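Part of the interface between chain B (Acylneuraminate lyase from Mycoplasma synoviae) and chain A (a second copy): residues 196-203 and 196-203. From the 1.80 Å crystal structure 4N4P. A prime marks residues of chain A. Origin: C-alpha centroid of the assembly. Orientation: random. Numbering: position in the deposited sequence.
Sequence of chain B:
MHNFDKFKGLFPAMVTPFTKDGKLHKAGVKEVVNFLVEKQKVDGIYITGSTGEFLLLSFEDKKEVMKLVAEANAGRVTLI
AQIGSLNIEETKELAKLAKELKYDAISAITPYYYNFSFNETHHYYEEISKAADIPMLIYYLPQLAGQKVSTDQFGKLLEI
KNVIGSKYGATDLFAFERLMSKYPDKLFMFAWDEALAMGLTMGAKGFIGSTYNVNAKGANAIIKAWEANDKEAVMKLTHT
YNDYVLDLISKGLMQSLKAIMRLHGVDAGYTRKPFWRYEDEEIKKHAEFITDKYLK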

# COMPACT_ATOMS: atom_id res chain seq x y z
N LEU B 196 -20.82 -10.86 3.92
CA LEU B 196 -21.96 -11.62 3.38
C LEU B 196 -23.17 -10.71 3.10
O LEU B 196 -23.64 -10.64 1.96
CB LEU B 196 -22.34 -12.81 4.31
CG LEU B 196 -23.13 -13.94 3.63
CD1 LEU B 196 -23.11 -15.19 4.49
CD2 LEU B 196 -24.58 -13.50 3.37
N ALA B 197 -23.64 -10.02 4.14
CA ALA B 197 -24.81 -9.14 3.99
C ALA B 197 -24.60 -7.99 2.99
O ALA B 197 -25.55 -7.63 2.27
CB ALA B 197 -25.28 -8.62 5.35
N MET B 198 -23.37 -7.47 2.90
CA MET B 198 -23.04 -6.42 1.91
C MET B 198 -23.18 -7.01 0.50
O MET B 198 -23.72 -6.34 -0.39
CB MET B 198 -21.61 -5.88 2.05
CG MET B 198 -21.16 -5.45 3.46
SD MET B 198 -22.02 -3.94 3.88
CE MET B 198 -23.55 -4.51 4.61
N GLY B 199 -22.66 -8.23 0.31
CA GLY B 199 -22.77 -8.94 -0.97
C GLY B 199 -24.23 -9.11 -1.38
O GLY B 199 -24.60 -8.84 -2.52
N LEU B 200 -25.05 -9.60 -0.44
CA LEU B 200 -26.48 -9.80 -0.66
C LEU B 200 -27.15 -8.50 -1.11
O LEU B 200 -27.94 -8.48 -2.07
CB LEU B 200 -27.14 -10.27 0.63
CG LEU B 200 -27.07 -11.76 1.02
CD1 LEU B 200 -27.60 -11.91 2.43
CD2 LEU B 200 -27.83 -12.70 0.07
N THR B 201 -26.80 -7.42 -0.43
CA THR B 201 -27.36 -6.10 -0.72
C THR B 201 -27.15 -5.71 -2.17
O THR B 201 -28.06 -5.14 -2.79
CB THR B 201 -26.73 -5.01 0.19
OG1 THR B 201 -26.99 -5.38 1.54
CG2 THR B 201 -27.41 -3.61 -0.05
N MET B 202 -25.97 -6.01 -2.69
CA MET B 202 -25.67 -5.66 -4.08
C MET B 202 -25.90 -6.80 -5.09
O MET B 202 -25.44 -6.72 -6.23
CB MET B 202 -24.27 -5.01 -4.23
CG MET B 202 -24.28 -3.40 -4.27
SD MET B 202 -25.70 -2.72 -5.22
CE MET B 202 -26.65 -2.09 -3.81
N GLY B 203 -26.63 -7.84 -4.67
CA GLY B 203 -27.11 -8.82 -5.62
C GLY B 203 -26.41 -10.18 -5.67
O GLY B 203 -26.76 -11.02 -6.49
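Chain A, residues 196-203: LAMGLTMG

How does the chain A segment lie on chain B? It repeats the fold of its partner: Leu196′ to Thr201′ form a helix, and Met202′ is the first residue to leave helical phi/psi, at -99/13, before Gly203′ turns to 107/-1. The two helices run in largely opposed directions, with 132° between their N-to-C vectors, and their axes approach to 9.5 Å. The two copies of one methionine mark the register, Met198 CA lying 5.6 Å from Met198′ CA. From there the pairing is reciprocal: Ala197 faces Thr201′ and Met202′, while Thr201 and Met202 face Ala197′. Together the two stretches bury 397 Å².

Why do the two copies of Met198 take different shapes? Their CA atoms are the nearest pair across the contact, and the two side chains fill the space around them in different ways. Met198 is folded, m, m, p, with chi angles of -49°, -72° and 88°. Its CA-to-CB bond points sideways, but the bend brings the end nearer to chain A, so that Met198 CE lies 3.4 Å from Met198′ O and 3.7 Å from Thr201′ CG2, while Met198 SD packs 3.7 Å from Met198′ CB. Met198′ is extended instead, m, t, t, at -78°, 175° and -163°. It reaches along chain B to Met202, where Met198′ CE comes within 3.4 Å of Met202 CG, a tight apolar contact.

What do the two copies of Met202 do at the helix ends? They differ as well, although both extend their methyl groups to the opposing alanine. In Met202, chi1 is -97° and chi3 is 108°, both between wells, with chi2 m at -39°; Met202 CE lies 4.1 Å from Ala197′ CB. Met202′ has an off-well chi1 of -149° followed by p, p, at 42° and 52°. Its CA-to-CB bond is sideways too, yet its end comes nearer, placing Met202′ CE 4.2 Å from Ala197 CB and 3.8 Å from Met198 CE. Thus the folded Met198 meets the tip of Met202′, whereas the extended Met198′ meets Met202 partway along its side chain. The short alanine side chains point toward the opposite stretch and still leave space for these methyl groups.

What orients the threonines where the helices face each other? In both, the CA-to-CB bond points toward the opposite stretch and chi1 is m, -59° for Thr201 and -62° for Thr201′. This rotamer turns each hydroxyl back to its own helix: Thr201 OG1 donates to Ala197 O at 2.8 Å, and Thr201′ OG1 donates to Ala197′ O, also at 2.8 Å. The same carbonyls also accept the helical bond from the backbone N of the threonine, with Thr201 N to Ala197 O and Thr201′ N to Ala197′ O both 3.0 Å. The hydroxyls meet across the interface, Thr201 OG1 lying 3.0 Å from Thr201′ OG1. The methyl groups meet the alanines, with Thr201 CG2 at 4.0 Å from Ala197′ CB and Thr201′ CG2 at 4.3 Å from Ala197 CB.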

# COMPACT_ATOMS: atom_id res chain seq x y z
N LEU A 196 -23.87 3.84 0.01
CA LEU A 196 -25.03 4.23 0.81
C LEU A 196 -25.84 3.02 1.29
O LEU A 196 -26.12 2.88 2.51
CB LEU A 196 -25.92 5.20 0.01
CG LEU A 196 -26.89 6.06 0.85
CD1 LEU A 196 -27.36 7.28 0.05
CD2 LEU A 196 -28.11 5.29 1.31
N ALA A 197 -26.23 2.18 0.35
CA ALA A 197 -27.09 1.03 0.66
C ALA A 197 -26.36 0.01 1.53
O ALA A 197 -26.96 -0.64 2.38
CB ALA A 197 -27.59 0.38 -0.62
N MET A 198 -25.06 -0.11 1.34
CA MET A 198 -24.29 -0.99 2.19
C MET A 198 -24.23 -0.43 3.63
O MET A 198 -24.34 -1.18 4.61
CB MET A 198 -22.93 -1.28 1.55
CG MET A 198 -23.05 -2.36 0.37
SD MET A 198 -21.46 -2.45 -0.34
CE MET A 198 -21.79 -3.26 -1.92
N GLY A 199 -24.08 0.90 3.74
CA GLY A 199 -24.15 1.59 5.03
C GLY A 199 -25.51 1.35 5.72
O GLY A 199 -25.56 0.99 6.91
N LEU A 200 -26.61 1.58 5.00
CA LEU A 200 -27.95 1.31 5.55
C LEU A 200 -28.07 -0.11 6.08
O LEU A 200 -28.61 -0.34 7.15
CB LEU A 200 -29.03 1.48 4.49
CG LEU A 200 -29.42 2.90 4.07
CD1 LEU A 200 -30.16 2.74 2.77
CD2 LEU A 200 -30.26 3.63 5.13
N THR A 201 -27.59 -1.06 5.28
CA THR A 201 -27.66 -2.48 5.62
C THR A 201 -26.96 -2.80 6.94
O THR A 201 -27.39 -3.68 7.67
CB THR A 201 -27.14 -3.34 4.46
OG1 THR A 201 -27.98 -3.11 3.31
CG2 THR A 201 -27.21 -4.85 4.83
N MET A 202 -25.90 -2.06 7.27
CA MET A 202 -25.25 -2.28 8.55
C MET A 202 -25.67 -1.27 9.65
O MET A 202 -25.03 -1.20 10.72
CB MET A 202 -23.72 -2.39 8.37
CG MET A 202 -23.06 -3.32 9.43
SD MET A 202 -23.98 -4.86 9.80
CE MET A 202 -24.29 -5.62 8.18
N GLY A 203 -26.75 -0.52 9.40
CA GLY A 203 -27.36 0.30 10.47
C GLY A 203 -27.16 1.81 10.42
O GLY A 203 -27.63 2.52 11.30